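Local coordinates for protein HP1028 (Helicobacter pylori, PDB 4INN) that belongs to the lipocalin family and, with its beta-barrel fold and ligand pocket, probably binds or transports small, perhaps hydrophobic, molecules, at residues L36-Y40 with F52-E57; G60-A64 with D99-V103. The protein carries 1 engineered substitution. All blocks are in the same frame, centred on the assembly; numbering follows the deposited sequence.

Contact 1 (L36-Y40 with F52-E57)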
# COMPACT_ATOMS: atom_id res chain seq x y z
N LEU A 36 10.47 6.65 2.04
CA LEU A 36 9.29 5.91 1.63
C LEU A 36 8.08 6.36 2.45
O LEU A 36 7.02 6.58 1.89
CB LEU A 36 9.56 4.39 1.67
CG LEU A 36 8.44 3.44 1.27
CD1 LEU A 36 8.10 3.69 -0.18
CD2 LEU A 36 8.78 1.97 1.48
N PRO A 37 8.23 6.54 3.78
CA PRO A 37 6.99 6.95 4.46
C PRO A 37 6.38 8.22 3.87
O PRO A 37 7.07 9.19 3.59
CB PRO A 37 7.44 7.17 5.92
CG PRO A 37 8.59 6.23 6.11
CD PRO A 37 9.29 6.18 4.75
N GLY A 38 5.07 8.18 3.69
CA GLY A 38 4.38 9.16 2.92
C GLY A 38 3.06 8.61 2.41
O GLY A 38 2.70 7.48 2.63
N ILE A 39 2.32 9.47 1.73
CA ILE A 39 1.09 9.12 1.13
C ILE A 39 1.26 9.15 -0.41
O ILE A 39 1.95 10.03 -0.98
CB ILE A 39 0.01 10.04 1.65
CG1 ILE A 39 -0.22 9.70 3.12
CG2 ILE A 39 -1.27 9.81 0.89
CD1 ILE A 39 -1.14 10.64 3.88
N TYR A 40 0.69 8.14 -1.06
CA TYR A 40 0.84 8.00 -2.49
C TYR A 40 -0.52 7.73 -3.09
O TYR A 40 -1.46 7.37 -2.40
CB TYR A 40 1.78 6.84 -2.84
CG TYR A 40 3.16 6.98 -2.29
CD1 TYR A 40 4.20 7.46 -3.07
CD2 TYR A 40 3.40 6.69 -0.97
CE1 TYR A 40 5.47 7.63 -2.51
CE2 TYR A 40 4.66 6.86 -0.42
CZ TYR A 40 5.69 7.31 -1.19
OH TYR A 40 6.91 7.44 -0.60
N PHE A 52 -5.72 6.07 -2.34
CA PHE A 52 -4.68 6.76 -1.60
C PHE A 52 -4.26 5.79 -0.50
O PHE A 52 -5.12 5.21 0.21
CB PHE A 52 -5.18 8.07 -0.98
CG PHE A 52 -5.66 9.11 -1.99
CD1 PHE A 52 -4.75 9.75 -2.86
CD2 PHE A 52 -7.01 9.51 -2.02
CE1 PHE A 52 -5.19 10.73 -3.75
CE2 PHE A 52 -7.45 10.50 -2.89
CZ PHE A 52 -6.55 11.10 -3.76
N VAL A 53 -2.95 5.61 -0.39
CA VAL A 53 -2.35 4.73 0.59
C VAL A 53 -1.21 5.38 1.33
O VAL A 53 -0.52 6.19 0.76
CB VAL A 53 -1.77 3.48 -0.06
CG1 VAL A 53 -2.86 2.73 -0.80
CG2 VAL A 53 -0.63 3.85 -1.00
N GLU A 54 -1.02 4.99 2.60
CA GLU A 54 0.10 5.46 3.40
C GLU A 54 1.13 4.40 3.74
O GLU A 54 0.78 3.38 4.30
CB GLU A 54 -0.38 6.06 4.72
CG GLU A 54 0.76 6.54 5.61
CD GLU A 54 0.33 7.51 6.70
OE1 GLU A 54 -0.90 7.70 6.89
OE2 GLU A 54 1.22 8.08 7.38
N PHE A 55 2.39 4.67 3.44
CA PHE A 55 3.50 3.80 3.84
C PHE A 55 4.04 4.29 5.19
O PHE A 55 4.12 5.50 5.41
CB PHE A 55 4.63 3.81 2.79
CG PHE A 55 4.37 2.96 1.59
CD1 PHE A 55 5.02 1.75 1.42
CD2 PHE A 55 3.55 3.39 0.57
CE1 PHE A 55 4.83 0.96 0.30
CE2 PHE A 55 3.34 2.62 -0.56
CZ PHE A 55 3.99 1.39 -0.70
N PHE A 56 4.43 3.37 6.07
CA PHE A 56 5.09 3.73 7.34
C PHE A 56 6.13 2.68 7.74
O PHE A 56 6.06 1.56 7.23
CB PHE A 56 4.05 3.93 8.46
CG PHE A 56 3.29 2.67 8.85
CD1 PHE A 56 3.63 1.96 9.97
CD2 PHE A 56 2.20 2.23 8.10
CE1 PHE A 56 2.90 0.82 10.33
CE2 PHE A 56 1.49 1.08 8.45
CZ PHE A 56 1.83 0.38 9.58
N GLU A 57 7.12 3.02 8.59
CA GLU A 57 8.08 1.99 9.10
C GLU A 57 7.73 1.53 10.49
O GLU A 57 7.15 2.25 11.27
CB GLU A 57 9.57 2.40 9.02
CG GLU A 57 10.17 3.25 10.15
CD GLU A 57 10.36 2.57 11.54
OE1 GLU A 57 11.01 1.49 11.69
OE2 GLU A 57 9.86 3.16 12.55
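Gly38 and Tyr40 pair with Phe55 and Val53 through four backbone hydrogen bonds, at an angle of 151° between the strand directions, as expected of twisted antiparallel neighbours. Tyr40 N to Val53 O (2.9 Å) and Phe55 N to Gly38 O (2.9 Å) both run almost straight onto the carbonyl; Val53 N to Tyr40 O is 3.1 Å, whereas Gly38 N to Phe55 O, at 3.3 Å, is weak. Ile39 and Glu54 form the non-hydrogen-bonded pair between them.

A further polar bond closes the 36-40 segment on itself: Tyr40 OH donates to Leu36 O (2.6 Å), which lies in plane at the ring's edge and helps to hold the phenol in direction.

Apolar packing centres on Phe55. With Leu36 CG opposite the backbone N (chi1 180°), the branch end is swung toward Phe55 and CD1 sits over one face of its ring, 4.2 Å from the Phe55 centroid, as a CH-pi contact. Tyr40 CD2 meets Phe55 CD2 at 3.6 Å, the planes standing 82° apart. On the sheet face opposite Tyr40 and Phe55, Ile39 CG1 rests on Glu54 CB (4.0 Å), while the Glu54 carboxylate continues to a salt bridge with Arg167.

This is the first antiparallel hairpin, strands 38-41 and 51-58, of a lipocalin-like eight-stranded barrel.

Contact 2 (G60-A64 with D99-V103)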
# COMPACT_ATOMS: atom_id res chain seq x y z
N GLY A 60 11.96 -1.37 11.85
CA GLY A 60 12.88 -1.31 10.71
C GLY A 60 12.38 -1.70 9.32
O GLY A 60 13.14 -1.58 8.35
N LYS A 61 11.15 -2.20 9.21
CA LYS A 61 10.60 -2.57 7.90
C LYS A 61 9.44 -1.65 7.58
O LYS A 61 8.87 -1.01 8.48
CB LYS A 61 10.12 -4.02 7.88
CG LYS A 61 11.07 -5.07 8.42
CD LYS A 61 10.39 -6.43 8.40
CE LYS A 61 11.10 -7.46 9.26
NZ LYS A 61 12.19 -8.14 8.50
N PHE A 62 9.06 -1.62 6.30
CA PHE A 62 8.01 -0.73 5.80
C PHE A 62 6.74 -1.47 5.50
O PHE A 62 6.77 -2.63 5.08
CB PHE A 62 8.53 0.06 4.61
CG PHE A 62 9.70 0.91 4.98
CD1 PHE A 62 9.52 2.21 5.45
CD2 PHE A 62 11.00 0.36 5.02
CE1 PHE A 62 10.61 2.96 5.84
CE2 PHE A 62 12.08 1.12 5.44
CZ PHE A 62 11.89 2.41 5.84
N TYR A 63 5.63 -0.78 5.77
CA TYR A 63 4.30 -1.34 5.66
C TYR A 63 3.42 -0.31 4.96
O TYR A 63 3.80 0.83 4.88
CB TYR A 63 3.73 -1.60 7.06
CG TYR A 63 4.51 -2.56 7.91
CD1 TYR A 63 4.09 -3.88 8.05
CD2 TYR A 63 5.66 -2.15 8.59
CE1 TYR A 63 4.80 -4.77 8.81
CE2 TYR A 63 6.37 -3.03 9.36
CZ TYR A 63 5.94 -4.34 9.47
OH TYR A 63 6.66 -5.21 10.23
N ALA A 64 2.22 -0.70 4.51
CA ALA A 64 1.24 0.26 4.01
C ALA A 64 -0.21 -0.14 4.32
O ALA A 64 -0.54 -1.34 4.38
CB ALA A 64 1.40 0.44 2.51
N ASP A 99 6.45 -6.00 5.42
CA ASP A 99 7.76 -6.65 5.43
C ASP A 99 8.72 -6.14 4.38
O ASP A 99 9.69 -6.82 4.04
CB ASP A 99 7.63 -8.19 5.40
CG ASP A 99 7.05 -8.79 6.72
OD1 ASP A 99 7.07 -8.14 7.82
OD2 ASP A 99 6.57 -9.94 6.64
N LEU A 100 8.51 -4.92 3.91
CA LEU A 100 9.46 -4.33 2.93
C LEU A 100 10.74 -3.90 3.61
O LEU A 100 10.68 -3.16 4.58
CB LEU A 100 8.88 -3.10 2.22
CG LEU A 100 8.23 -3.29 0.86
CD1 LEU A 100 7.76 -1.93 0.39
CD2 LEU A 100 9.18 -3.88 -0.16
N ILE A 101 11.87 -4.38 3.10
CA ILE A 101 13.19 -4.04 3.61
C ILE A 101 13.88 -3.10 2.64
O ILE A 101 13.98 -3.39 1.45
CB ILE A 101 14.12 -5.27 3.71
CG1 ILE A 101 13.43 -6.48 4.30
CG2 ILE A 101 15.35 -4.94 4.51
CD1 ILE A 101 12.82 -6.25 5.62
N LYS A 102 14.43 -2.02 3.18
CA LYS A 102 15.33 -1.15 2.44
C LYS A 102 16.66 -1.86 2.17
O LYS A 102 17.34 -2.25 3.10
CB LYS A 102 15.60 0.09 3.29
CG LYS A 102 16.35 1.24 2.65
CD LYS A 102 16.00 2.51 3.46
CE LYS A 102 17.06 3.59 3.40
NZ LYS A 102 17.48 3.79 1.99
N VAL A 103 17.01 -2.03 0.89
CA VAL A 103 18.29 -2.65 0.48
C VAL A 103 19.29 -1.67 -0.18
O VAL A 103 20.46 -1.99 -0.32
CB VAL A 103 18.05 -3.85 -0.47
CG1 VAL A 103 17.20 -4.89 0.22
CG2 VAL A 103 17.40 -3.41 -1.79
O HOH W 1 14.66 -1.94 6.02
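Phe62 and Leu100 grip each other through two backbone hydrogen bonds, the mark of an antiparallel hydrogen-bonded pair. Phe62 N reaches Leu100 O at 2.8 Å (168° at the hydrogen), and Leu100 N returns to Phe62 O at 3.1 Å; each donor lies in the plane of the carbonyl it meets. Farther along, a water takes over the join: it donates to Gly60 O (2.8 Å) and accepts from Lys102 N (2.9 Å). The directions of the short strands stand 135° apart, and within 60-64 and 99-103 Phe62-Leu100 is the one bridge; beyond it Ala64 bonds through its backbone to Phe96 and Leu97.

On one face of the sheet, Phe62 CB lies 4.0 Å from Leu100 CB, and the ring of Phe62 turns an edge to Leu100 O. At the edge of the pairing, the aliphatic chain of Lys61 leans toward strand 99-103 and runs alongside Ile101, pointing the same way. Its chi4 of -86° bends the end of the chain, bringing NZ as well as CG near Ile101 CD1. Lys61 NZ stays 5.2 Å from Asp99 OD1, so attraction between these charges is at most long-range. Tyr63 places one ring face over Asp99 N.

Strand 51-58 flanks 61-69 on its other side, with Ala64 touching Phe55; Ile101 bonds through its backbone to Lys109 of strand 107-115. From that strand, Tyr108 meets the Phe62 ring edge-to-face, while Leu36 and Pro37 touch Phe62 from the loop before strand 38-41.

In the fold
Contacts 1 and 2 occupy the first and third of three consecutive strand pairings of one barrel sheet, their centres about 11 Å apart. The middle pairing, 51-58 with 61-69, joins them: Phe56 O and Tyr63 N, 2.8 Å apart, probably form a hydrogen bond, and Pro37 and Glu57 both pack on Phe62. Contact 1 is the more buried, about 7 Å from the chain centre to its own centre, and combines continuous backbone pairing with aromatic and aliphatic packing. Contact 2, about 11 Å out, is partly buried: beside the Phe62-Leu100 pair, a bridging water and the alkyl part of Lys61 take a larger share, and Lys102 is exposed.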